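PDB 1PDU: nuclear hormone receptor HR38 from Drosophila melanogaster, which is an orphan nuclear receptor that mediates an atypical ecdysteroid signalling pathway and, as a member of its family, probably acts as a transcription factor. Local coordinates for residues S31-S36 with G113-R118; D75-D80 with G163-K168; Q54-S59 with A232-M237; I13-A18 with M175-S180. All blocks are in the same frame, centred on the assembly; numbering follows the deposited sequence.

Interaction 1: residues S31-S36 with G113-R118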
loop_
_atom_site.group_PDB
_atom_site.type_symbol
_atom_site.label_atom_id
_atom_site.label_comp_id
_atom_site.label_asym_id
_atom_site.label_seq_id
_atom_site.Cartn_x
_atom_site.Cartn_y
_atom_site.Cartn_z
ATOM N N SER A 31 -6.823 -19.234 -1.186
ATOM C CA SER A 31 -6.297 -20.589 -1.158
ATOM C C SER A 31 -4.792 -20.704 -0.952
ATOM O O SER A 31 -4.303 -21.782 -0.621
ATOM C CB SER A 31 -6.696 -21.328 -2.439
ATOM O OG SER A 31 -6.254 -20.629 -3.586
ATOM N N CYS A 32 -4.057 -19.610 -1.129
ATOM C CA CYS A 32 -2.605 -19.666 -0.971
ATOM C C CYS A 32 -2.026 -18.837 0.177
ATOM O O CYS A 32 -0.822 -18.566 0.199
ATOM C CB CYS A 32 -1.926 -19.258 -2.280
ATOM S SG CYS A 32 -2.460 -20.228 -3.717
ATOM N N LEU A 33 -2.867 -18.440 1.129
ATOM C CA LEU A 33 -2.397 -17.651 2.272
ATOM C C LEU A 33 -1.430 -18.463 3.129
ATOM O O LEU A 33 -1.522 -19.687 3.170
ATOM C CB LEU A 33 -3.576 -17.206 3.139
ATOM C CG LEU A 33 -4.625 -16.312 2.478
ATOM C CD1 LEU A 33 -5.677 -15.928 3.513
ATOM C CD2 LEU A 33 -3.959 -15.071 1.897
ATOM N N ASP A 34 -0.496 -17.787 3.797
ATOM C CA ASP A 34 0.457 -18.477 4.668
ATOM C C ASP A 34 0.026 -18.314 6.122
ATOM O O ASP A 34 -0.022 -17.197 6.640
ATOM C CB ASP A 34 1.867 -17.918 4.495
ATOM C CG ASP A 34 2.865 -18.579 5.425
ATOM O OD1 ASP A 34 2.738 -19.802 5.658
ATOM O OD2 ASP A 34 3.775 -17.887 5.925
ATOM N N TYR A 35 -0.283 -19.425 6.778
ATOM C CA TYR A 35 -0.739 -19.382 8.163
ATOM C C TYR A 35 0.299 -19.818 9.178
ATOM O O TYR A 35 -0.000 -19.913 10.365
ATOM C CB TYR A 35 -1.992 -20.249 8.337
ATOM C CG TYR A 35 -3.184 -19.787 7.532
ATOM C CD1 TYR A 35 -3.453 -20.320 6.269
ATOM C CD2 TYR A 35 -4.041 -18.805 8.025
ATOM C CE1 TYR A 35 -4.551 -19.881 5.517
ATOM C CE2 TYR A 35 -5.143 -18.360 7.278
ATOM C CZ TYR A 35 -5.385 -18.902 6.030
ATOM O OH TYR A 35 -6.456 -18.450 5.291
ATOM N N SER A 36 1.518 -20.072 8.720
ATOM C CA SER A 36 2.581 -20.530 9.607
ATOM C C SER A 36 2.904 -19.623 10.794
ATOM O O SER A 36 3.533 -20.074 11.748
ATOM C CB SER A 36 3.857 -20.787 8.805
ATOM O OG SER A 36 4.390 -19.579 8.301
ATOM N N GLY A 113 0.982 -12.740 1.638
ATOM C CA GLY A 113 0.241 -13.940 1.993
ATOM C C GLY A 113 0.186 -14.280 3.479
ATOM O O GLY A 113 -0.650 -15.078 3.906
ATOM N N THR A 114 1.072 -13.677 4.270
ATOM C CA THR A 114 1.106 -13.933 5.706
ATOM C C THR A 114 -0.125 -13.393 6.416
ATOM O O THR A 114 -0.558 -12.269 6.156
ATOM C CB THR A 114 2.354 -13.304 6.351
ATOM O OG1 THR A 114 3.526 -13.971 5.867
ATOM C CG2 THR A 114 2.290 -13.417 7.879
ATOM N N VAL A 115 -0.684 -14.209 7.310
ATOM C CA VAL A 115 -1.862 -13.837 8.090
ATOM C C VAL A 115 -1.492 -13.916 9.568
ATOM O O VAL A 115 -0.836 -14.862 9.994
ATOM C CB VAL A 115 -3.038 -14.809 7.846
ATOM C CG1 VAL A 115 -4.260 -14.377 8.664
ATOM C CG2 VAL A 115 -3.365 -14.867 6.369
ATOM N N LEU A 116 -1.909 -12.921 10.343
ATOM C CA LEU A 116 -1.631 -12.880 11.781
ATOM C C LEU A 116 -2.860 -12.352 12.509
ATOM O O LEU A 116 -3.801 -11.855 11.876
ATOM C CB LEU A 116 -0.465 -11.927 12.077
ATOM C CG LEU A 116 0.885 -12.071 11.369
ATOM C CD1 LEU A 116 1.673 -10.773 11.533
ATOM C CD2 LEU A 116 1.656 -13.252 11.940
ATOM N N HIS A 117 -2.853 -12.458 13.837
ATOM C CA HIS A 117 -3.946 -11.911 14.633
ATOM C C HIS A 117 -3.667 -10.414 14.682
ATOM O O HIS A 117 -2.512 -9.992 14.640
ATOM C CB HIS A 117 -3.915 -12.377 16.091
ATOM C CG HIS A 117 -4.260 -13.814 16.309
ATOM N ND1 HIS A 117 -3.368 -14.839 16.074
ATOM C CD2 HIS A 117 -5.359 -14.389 16.857
ATOM C CE1 HIS A 117 -3.898 -15.981 16.475
ATOM N NE2 HIS A 117 -5.105 -15.737 16.956
ATOM N N ARG A 118 -4.712 -9.608 14.789
ATOM C CA ARG A 118 -4.509 -8.179 14.909
ATOM C C ARG A 118 -3.709 -7.933 16.180
ATOM O O ARG A 118 -2.918 -6.992 16.257
ATOM C CB ARG A 118 -5.848 -7.461 14.989
ATOM C CG ARG A 118 -6.686 -7.717 13.776
ATOM C CD ARG A 118 -7.688 -6.626 13.533
ATOM N NE ARG A 118 -8.288 -6.790 12.211
ATOM C CZ ARG A 118 -9.223 -5.992 11.711
ATOM N NH1 ARG A 118 -9.679 -4.966 12.422
ATOM N NH2 ARG A 118 -9.697 -6.224 10.493
HETATM O O HOH W 1 4.425 -15.581 3.528
#
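A single parallel beta bridge between Asp34 and Thr114 fastens the loop joining helices 15-25 and 45-67 to the beta hairpin of the nuclear receptor ligand-binding domain. Asp34 supplies both backbone groups of the bridge. Its N donates to Gly113 O at 2.7 Å, and its O accepts from Val115 N at 3.1 Å. The same Asp34 O also lies 3.6 Å from Thr114 CA in a CA-H...O contact. Gly113 sits at a positive phi of 89°, a conformation suited to glycine, just before strand 115-117.

Beside the bridge, Val115 presents CG2 to two residues of the loop. Leu33 CD1 lies 3.8 Å from Val115 CG2, the two side chains crossing at a slant, and Tyr35 CE2 lies 4.0 Å from it, the Tyr35 and Val115 side chains lying side by side. Ile109 of the partner strand 107-109 packs against both Leu33 and Val115.

The polar side chains form a second link. Asp34 CG is anti to the backbone N (chi1 178°), and the Asp34 and Thr114 side chains lie side by side, pointing the same way. A water bound to Thr114 OG1 at 3.0 Å makes a weak bond to Asp34 OD2. That oxygen also accepts from Ser36 OG at 3.0 Å, on its syn side, which would help hold the carboxylate in place. Backbone bonding thus sets the register of the loop on the hairpin, with an apolar cluster and a water-mediated polar link adding to it.

Interaction 2: residues D75-D80 with G163-K168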
loop_
_atom_site.group_PDB
_atom_site.type_symbol
_atom_site.label_atom_id
_atom_site.label_comp_id
_atom_site.label_asym_id
_atom_site.label_seq_id
_atom_site.Cartn_x
_atom_site.Cartn_y
_atom_site.Cartn_z
ATOM N N ASP A 75 9.072 2.816 -18.575
ATOM C CA ASP A 75 9.479 3.819 -19.543
ATOM C C ASP A 75 10.054 5.004 -18.779
ATOM O O ASP A 75 10.592 5.937 -19.368
ATOM C CB ASP A 75 8.298 4.243 -20.422
ATOM C CG ASP A 75 7.742 3.080 -21.237
ATOM O OD1 ASP A 75 8.537 2.198 -21.638
ATOM O OD2 ASP A 75 6.515 3.045 -21.484
ATOM N N LEU A 76 9.932 4.954 -17.457
ATOM C CA LEU A 76 10.489 5.995 -16.601
ATOM C C LEU A 76 11.937 5.595 -16.352
ATOM O O LEU A 76 12.279 4.408 -16.416
ATOM C CB LEU A 76 9.746 6.059 -15.263
ATOM C CG LEU A 76 8.276 6.476 -15.321
ATOM C CD1 LEU A 76 7.663 6.356 -13.937
ATOM C CD2 LEU A 76 8.163 7.902 -15.846
ATOM N N LEU A 77 12.792 6.574 -16.083
ATOM C CA LEU A 77 14.189 6.273 -15.822
ATOM C C LEU A 77 14.276 5.385 -14.586
ATOM O O LEU A 77 13.418 5.445 -13.712
ATOM C CB LEU A 77 14.974 7.561 -15.584
ATOM C CG LEU A 77 15.187 8.467 -16.800
ATOM C CD1 LEU A 77 15.746 9.810 -16.348
ATOM C CD2 LEU A 77 16.129 7.778 -17.783
ATOM N N PRO A 78 15.313 4.538 -14.505
ATOM C CA PRO A 78 15.475 3.650 -13.347
ATOM C C PRO A 78 15.610 4.429 -12.036
ATOM O O PRO A 78 15.217 3.952 -10.974
ATOM C CB PRO A 78 16.737 2.867 -13.695
ATOM C CG PRO A 78 16.659 2.787 -15.191
ATOM C CD PRO A 78 16.282 4.201 -15.561
ATOM N N GLU A 79 16.166 5.630 -12.130
ATOM C CA GLU A 79 16.361 6.496 -10.975
ATOM C C GLU A 79 15.010 6.980 -10.455
ATOM O O GLU A 79 14.797 7.046 -9.245
ATOM C CB GLU A 79 17.226 7.694 -11.369
ATOM C CG GLU A 79 18.447 7.301 -12.190
ATOM C CD GLU A 79 19.434 8.443 -12.388
ATOM O OE1 GLU A 79 20.619 8.146 -12.686
ATOM O OE2 GLU A 79 19.023 9.624 -12.253
ATOM N N ASP A 80 14.102 7.321 -11.368
ATOM C CA ASP A 80 12.778 7.785 -10.971
ATOM C C ASP A 80 11.927 6.629 -10.446
ATOM O O ASP A 80 11.154 6.801 -9.505
ATOM C CB ASP A 80 12.082 8.487 -12.139
ATOM C CG ASP A 80 12.739 9.820 -12.496
ATOM O OD1 ASP A 80 13.406 10.425 -11.624
ATOM O OD2 ASP A 80 12.579 10.270 -13.649
ATOM N N GLY A 163 13.048 15.432 -6.240
ATOM C CA GLY A 163 14.215 14.716 -6.717
ATOM C C GLY A 163 14.035 13.898 -7.983
ATOM O O GLY A 163 14.951 13.178 -8.386
ATOM N N LEU A 164 12.867 13.982 -8.612
ATOM C CA LEU A 164 12.640 13.233 -9.841
ATOM C C LEU A 164 13.422 13.836 -11.003
ATOM O O LEU A 164 13.501 15.059 -11.139
ATOM C CB LEU A 164 11.157 13.220 -10.192
ATOM C CG LEU A 164 10.266 12.292 -9.372
ATOM C CD1 LEU A 164 8.792 12.657 -9.616
ATOM C CD2 LEU A 164 10.558 10.841 -9.748
ATOM N N ARG A 165 13.997 12.979 -11.840
ATOM C CA ARG A 165 14.755 13.444 -12.996
ATOM C C ARG A 165 13.800 13.962 -14.078
ATOM O O ARG A 165 14.076 14.972 -14.726
ATOM C CB ARG A 165 15.601 12.308 -13.566
ATOM C CG ARG A 165 16.431 12.690 -14.781
ATOM C CD ARG A 165 17.667 13.506 -14.401
ATOM N NE ARG A 165 18.534 13.703 -15.557
ATOM C CZ ARG A 165 18.234 14.477 -16.596
ATOM N NH1 ARG A 165 17.085 15.150 -16.632
ATOM N NH2 ARG A 165 19.069 14.546 -17.624
ATOM N N GLU A 166 12.679 13.272 -14.269
ATOM C CA GLU A 166 11.698 13.681 -15.273
ATOM C C GLU A 166 10.321 13.846 -14.634
ATOM O O GLU A 166 9.399 13.084 -14.918
ATOM C CB GLU A 166 11.603 12.641 -16.398
ATOM C CG GLU A 166 12.885 12.414 -17.185
ATOM C CD GLU A 166 12.675 11.480 -18.366
ATOM O OE1 GLU A 166 12.391 11.967 -19.482
ATOM O OE2 GLU A 166 12.778 10.254 -18.174
ATOM N N PRO A 167 10.156 14.864 -13.783
ATOM C CA PRO A 167 8.869 15.087 -13.123
ATOM C C PRO A 167 7.692 15.154 -14.092
ATOM O O PRO A 167 6.626 14.593 -13.830
ATOM C CB PRO A 167 9.091 16.402 -12.385
ATOM C CG PRO A 167 10.043 17.127 -13.304
ATOM C CD PRO A 167 11.034 16.037 -13.634
ATOM N N LYS A 168 7.902 15.838 -15.210
ATOM C CA LYS A 168 6.873 16.001 -16.226
ATOM C C LYS A 168 6.433 14.665 -16.792
ATOM O O LYS A 168 5.251 14.472 -17.073
ATOM C CB LYS A 168 7.382 16.909 -17.352
HETATM O O HOH W 2 11.852 9.050 -15.617
#
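Leu77, the N-cap residue of helix 78-100, reaches across to both Arg165 and Glu166. Its CD1 lies 3.3 Å from Arg165 CG, a tight approach, and its CG lies 3.3 Å from Glu166 OE2, the Leu77 and Glu166 side chains crossing at about a right angle. Leu77 N donates to a water at 2.7 Å, and this water in turn donates to Glu166 OE2 and to Asp80 OD2, although its distance to Asp80 is doubtfully short.

One turn on, Asp80 carries the polar part of the contact. Its CG is anti to the carbonyl carbon (chi1 -69°), and the carboxylate grips two consecutive amides. OD1 uses its syn lone pair to accept from Arg165 N at 2.6 Å, nearly straight at 165°, while OD2 takes Glu166 N at 3.1 Å, also on the syn side. Leu164 CD2 packs 3.4 Å from Asp80 OD1. The two amides probably stabilise the charged carboxylate, partly offset by Glu166 OE2, 4.5 Å from Asp80 OD2.

The contact thereby joins the start of helix 78-100 to the loop leading into helix 167-187. Beneath it, Leu164 packs on Leu83 and Leu84 of the first helix and on Val170 of the second.

Interaction 3: residues Q54-S59 with A232-M237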
loop_
_atom_site.group_PDB
_atom_site.type_symbol
_atom_site.label_atom_id
_atom_site.label_comp_id
_atom_site.label_asym_id
_atom_site.label_seq_id
_atom_site.Cartn_x
_atom_site.Cartn_y
_atom_site.Cartn_z
ATOM N N GLN A 54 10.461 -8.464 8.419
ATOM C CA GLN A 54 10.294 -9.516 7.426
ATOM C C GLN A 54 8.971 -9.358 6.691
ATOM O O GLN A 54 8.912 -9.407 5.466
ATOM C CB GLN A 54 10.325 -10.878 8.120
ATOM C CG GLN A 54 10.436 -12.045 7.168
ATOM C CD GLN A 54 11.666 -11.917 6.296
ATOM O OE1 GLN A 54 12.791 -11.772 6.801
ATOM N NE2 GLN A 54 11.464 -11.960 4.979
ATOM N N LEU A 55 7.916 -9.182 7.477
ATOM C CA LEU A 55 6.564 -9.001 6.982
ATOM C C LEU A 55 6.504 -7.784 6.066
ATOM O O LEU A 55 5.971 -7.844 4.958
ATOM C CB LEU A 55 5.626 -8.807 8.171
ATOM C CG LEU A 55 4.184 -8.429 7.878
ATOM C CD1 LEU A 55 3.520 -9.561 7.103
ATOM C CD2 LEU A 55 3.458 -8.173 9.192
ATOM N N LEU A 56 7.068 -6.681 6.537
ATOM C CA LEU A 56 7.079 -5.453 5.768
ATOM C C LEU A 56 7.908 -5.570 4.478
ATOM O O LEU A 56 7.406 -5.270 3.391
ATOM C CB LEU A 56 7.596 -4.313 6.649
ATOM C CG LEU A 56 7.496 -2.865 6.163
ATOM C CD1 LEU A 56 6.236 -2.646 5.328
ATOM C CD2 LEU A 56 7.500 -1.947 7.381
ATOM N N THR A 57 9.154 -6.032 4.579
ATOM C CA THR A 57 10.006 -6.143 3.391
ATOM C C THR A 57 9.502 -7.090 2.311
ATOM O O THR A 57 9.538 -6.753 1.130
ATOM C CB THR A 57 11.479 -6.545 3.733
ATOM O OG1 THR A 57 11.491 -7.732 4.534
ATOM C CG2 THR A 57 12.181 -5.433 4.476
ATOM N N SER A 58 9.030 -8.268 2.694
ATOM C CA SER A 58 8.552 -9.210 1.691
ATOM C C SER A 58 7.253 -8.746 1.051
ATOM O O SER A 58 6.973 -9.091 -0.099
ATOM C CB SER A 58 8.374 -10.603 2.290
ATOM O OG SER A 58 7.385 -10.590 3.294
ATOM N N SER A 59 6.458 -7.965 1.783
ATOM C CA SER A 59 5.211 -7.453 1.223
ATOM C C SER A 59 5.567 -6.373 0.206
ATOM O O SER A 59 4.941 -6.251 -0.841
ATOM C CB SER A 59 4.317 -6.860 2.315
ATOM O OG SER A 59 3.801 -7.878 3.155
ATOM N N ALA A 232 17.596 -2.804 4.284
ATOM C CA ALA A 232 17.775 -1.641 3.413
ATOM C C ALA A 232 16.418 -1.089 2.972
ATOM O O ALA A 232 16.192 0.125 2.957
ATOM C CB ALA A 232 18.602 -2.030 2.195
ATOM N N LEU A 233 15.520 -1.997 2.612
ATOM C CA LEU A 233 14.185 -1.632 2.169
ATOM C C LEU A 233 13.517 -0.721 3.201
ATOM O O LEU A 233 12.851 0.256 2.847
ATOM C CB LEU A 233 13.356 -2.899 1.952
ATOM C CG LEU A 233 12.113 -2.807 1.067
ATOM C CD1 LEU A 233 12.484 -2.189 -0.271
ATOM C CD2 LEU A 233 11.538 -4.198 0.850
ATOM N N ILE A 234 13.702 -1.037 4.479
ATOM C CA ILE A 234 13.125 -0.229 5.545
ATOM C C ILE A 234 13.849 1.109 5.657
ATOM O O ILE A 234 13.236 2.127 5.967
ATOM C CB ILE A 234 13.184 -0.966 6.902
ATOM C CG1 ILE A 234 12.261 -2.182 6.871
ATOM C CG2 ILE A 234 12.752 -0.047 8.020
ATOM C CD1 ILE A 234 10.803 -1.834 6.686
ATOM N N GLU A 235 15.154 1.107 5.406
ATOM C CA GLU A 235 15.942 2.339 5.462
ATOM C C GLU A 235 15.581 3.253 4.294
ATOM O O GLU A 235 15.681 4.481 4.400
ATOM C CB GLU A 235 17.436 2.025 5.394
ATOM C CG GLU A 235 18.010 1.383 6.641
ATOM C CD GLU A 235 18.304 2.393 7.724
ATOM O OE1 GLU A 235 18.016 3.595 7.509
ATOM O OE2 GLU A 235 18.827 1.981 8.785
ATOM N N ASN A 236 15.183 2.652 3.173
ATOM C CA ASN A 236 14.807 3.429 1.996
ATOM C C ASN A 236 13.576 4.287 2.291
ATOM O O ASN A 236 13.432 5.383 1.745
ATOM C CB ASN A 236 14.503 2.517 0.800
ATOM C CG ASN A 236 15.718 1.726 0.334
ATOM O OD1 ASN A 236 16.863 2.083 0.631
ATOM N ND2 ASN A 236 15.471 0.650 -0.420
ATOM N N MET A 237 12.695 3.786 3.156
ATOM C CA MET A 237 11.477 4.505 3.519
ATOM C C MET A 237 11.810 5.822 4.188
ATOM O O MET A 237 11.010 6.749 4.170
ATOM C CB MET A 237 10.626 3.681 4.483
ATOM C CG MET A 237 10.269 2.306 3.983
ATOM S SD MET A 237 9.319 1.420 5.195
ATOM C CE MET A 237 8.511 0.299 4.172
#
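Leu56 and Ile234 meet through their terminal methyls, CD2 and CD1, at 3.4 Å, tighter than usual van der Waals contact. Leu56 has CG anti to the backbone N but a chi2 of 34°, well away from a staggered value, consistent with a cramped site. Met237 comes from another direction: its chain is extended beyond CG and meets Leu56 tip to tip, with CE 3.9 Å from Leu56 CG.

Thr57 holds OG1 between its backbone N and carbonyl carbon (chi1 53°), bonded to Tyr53 O one turn back in the helix. Its methyl CG2 instead faces the partner helix, 3.8 Å from Leu233 CB and 4.0 Å from Ile234 CG1. Leu233 lies across Thr57, and its CD2 presses on the backbone, 3.3 Å from Thr57 O. The contact is therefore apolar packing, with the threonine hydroxyl satisfied within its own helix.

The two helical segments are steeply crossed, at 80°, with axes 9.7 Å apart. Helix 232-236 probably corresponds to the AF-2 helix of nuclear receptors and here packs on helix 45-67, consistent with an active-like position. Ile219 of helix 204-225 touches Leu56, Ile234 and Met237, while Phe93 of helix 78-100 packs on Leu56.

Interaction 4: residues I13-A18 with M175-S180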
loop_
_atom_site.group_PDB
_atom_site.type_symbol
_atom_site.label_atom_id
_atom_site.label_comp_id
_atom_site.label_asym_id
_atom_site.label_seq_id
_atom_site.Cartn_x
_atom_site.Cartn_y
_atom_site.Cartn_z
ATOM N N ILE A 13 -4.247 -4.374 -24.080
ATOM C CA ILE A 13 -5.282 -4.070 -23.090
ATOM C C ILE A 13 -5.226 -2.663 -22.518
ATOM O O ILE A 13 -4.165 -2.047 -22.448
ATOM C CB ILE A 13 -5.239 -5.058 -21.911
ATOM C CG1 ILE A 13 -3.811 -5.160 -21.370
ATOM C CG2 ILE A 13 -5.788 -6.416 -22.348
ATOM C CD1 ILE A 13 -3.680 -6.086 -20.177
ATOM N N SER A 14 -6.387 -2.171 -22.095
ATOM C CA SER A 14 -6.512 -0.840 -21.517
ATOM C C SER A 14 -5.711 -0.691 -20.222
ATOM O O SER A 14 -5.423 -1.668 -19.516
ATOM C CB SER A 14 -7.978 -0.521 -21.226
ATOM O OG SER A 14 -8.468 -1.310 -20.151
ATOM N N LEU A 15 -5.361 0.552 -19.917
ATOM C CA LEU A 15 -4.603 0.857 -18.722
ATOM C C LEU A 15 -5.291 0.334 -17.457
ATOM O O LEU A 15 -4.657 -0.327 -16.633
ATOM C CB LEU A 15 -4.393 2.366 -18.623
ATOM C CG LEU A 15 -3.697 2.895 -17.368
ATOM C CD1 LEU A 15 -2.376 2.175 -17.146
ATOM C CD2 LEU A 15 -3.487 4.394 -17.519
ATOM N N ILE A 16 -6.584 0.604 -17.309
ATOM C CA ILE A 16 -7.283 0.156 -16.116
ATOM C C ILE A 16 -7.340 -1.367 -16.001
ATOM O O ILE A 16 -7.283 -1.905 -14.902
ATOM C CB ILE A 16 -8.708 0.777 -16.024
ATOM C CG1 ILE A 16 -9.330 0.448 -14.662
ATOM C CG2 ILE A 16 -9.592 0.275 -17.158
ATOM C CD1 ILE A 16 -10.608 1.224 -14.368
ATOM N N THR A 17 -7.441 -2.072 -17.122
ATOM C CA THR A 17 -7.465 -3.532 -17.063
ATOM C C THR A 17 -6.048 -4.029 -16.757
ATOM O O THR A 17 -5.859 -5.053 -16.112
ATOM C CB THR A 17 -7.983 -4.165 -18.396
ATOM O OG1 THR A 17 -9.386 -3.910 -18.539
ATOM C CG2 THR A 17 -7.759 -5.671 -18.407
ATOM N N ALA A 18 -5.044 -3.294 -17.208
ATOM C CA ALA A 18 -3.674 -3.710 -16.935
ATOM C C ALA A 18 -3.435 -3.543 -15.430
ATOM O O ALA A 18 -2.792 -4.381 -14.781
ATOM C CB ALA A 18 -2.684 -2.850 -17.735
ATOM N N MET A 175 -1.543 11.626 -15.010
ATOM C CA MET A 175 -2.739 12.124 -15.673
ATOM C C MET A 175 -3.444 11.010 -16.426
ATOM O O MET A 175 -4.673 10.965 -16.456
ATOM C CB MET A 175 -2.397 13.279 -16.626
ATOM C CG MET A 175 -2.260 14.646 -15.939
ATOM S SD MET A 175 -3.757 15.114 -14.967
ATOM C CE MET A 175 -3.143 14.903 -13.262
ATOM N N LYS A 176 -2.679 10.102 -17.027
ATOM C CA LYS A 176 -3.296 8.997 -17.753
ATOM C C LYS A 176 -4.053 8.101 -16.790
ATOM O O LYS A 176 -5.166 7.658 -17.086
ATOM C CB LYS A 176 -2.254 8.162 -18.502
ATOM C CG LYS A 176 -1.922 8.684 -19.883
ATOM C CD LYS A 176 -1.083 7.693 -20.676
ATOM C CE LYS A 176 -0.831 8.218 -22.087
ATOM N NZ LYS A 176 -0.099 7.254 -22.971
ATOM N N ILE A 177 -3.450 7.838 -15.635
ATOM C CA ILE A 177 -4.086 6.989 -14.646
ATOM C C ILE A 177 -5.324 7.688 -14.110
ATOM O O ILE A 177 -6.354 7.049 -13.908
ATOM C CB ILE A 177 -3.120 6.651 -13.494
ATOM C CG1 ILE A 177 -1.838 6.041 -14.064
ATOM C CG2 ILE A 177 -3.769 5.640 -12.541
ATOM C CD1 ILE A 177 -0.733 5.906 -13.038
ATOM N N ILE A 178 -5.229 8.995 -13.888
ATOM C CA ILE A 178 -6.375 9.764 -13.406
ATOM C C ILE A 178 -7.485 9.704 -14.448
ATOM O O ILE A 178 -8.654 9.490 -14.118
ATOM C CB ILE A 178 -6.015 11.254 -13.145
ATOM C CG1 ILE A 178 -5.384 11.400 -11.757
ATOM C CG2 ILE A 178 -7.266 12.129 -13.238
ATOM C CD1 ILE A 178 -5.121 12.832 -11.343
ATOM N N GLY A 179 -7.111 9.886 -15.710
ATOM C CA GLY A 179 -8.089 9.829 -16.780
ATOM C C GLY A 179 -8.856 8.521 -16.749
ATOM O O GLY A 179 -10.084 8.522 -16.778
ATOM N N SER A 180 -8.141 7.402 -16.682
ATOM C CA SER A 180 -8.799 6.107 -16.652
ATOM C C SER A 180 -9.701 5.975 -15.437
ATOM O O SER A 180 -10.782 5.398 -15.526
ATOM C CB SER A 180 -7.768 4.974 -16.663
ATOM O OG SER A 180 -7.211 4.797 -17.960
HETATM O O HOH W 3 -8.390 2.244 -19.290
#
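Leu15, in the first turn of helix 15-25, packs on helix 167-187 through Lys176, Ile177 and Ser180, a helix-to-helix surface contact in the helical sandwich of the ligand-binding domain. The leucine carries most of it. Leu15 CG is anti to the backbone N (chi1 176°), and beyond it CD2 rests against helix 167-187, among backbone and side-chain atoms: 3.7 Å from Lys176 O, 3.9 Å from Ile177 CA and 3.8 Å from Ser180 OG. On the apolar side, Ile177 CG1 is 4.2 Å from Leu15 CD2. Ile16 stands alongside, with its CB 4.3 Å from Ser180 CB.

Pro71 adds to the packing around Leu15. Ile177 continues inward to Ala154 and Leu155 of helix 146-157 and also touches Leu19, so the contact extends the packing between these three helices.

Ser14 is the N-cap of helix 15-25, its OG accepting from Thr17 N at 3.3 Å. The Ile16 amide, in the first turn, is met instead by a water, which accepts from Ile16 N at 3.1 Å and is also hydrogen-bonded to Ser180 OG, at 3.1 Å, bridging the two helices.

From the N terminus, interaction 4 is the first to open, at 13-18, and closes at 175-180, linking helix 15-25 to helix 167-187. Interaction 1 falls wholly within that span, joining the loop at 31-36 to the hairpin at 113-118. Interaction 3, from 54-59 to 232-237, closes last, tying helix 45-67 to the C-terminal helix 232-236, and crosses both interactions 1 and 4. Interaction 2, from 75-80 to 163-168, ties the start of helix 78-100 to the loop before helix 167-187; it is enclosed by interactions 3 and 4 and crosses interaction 1. Interactions 1 and 3 touch through Leu55, which packs on Thr114 and Leu116. Interactions 2 and 4 share helix 167-187.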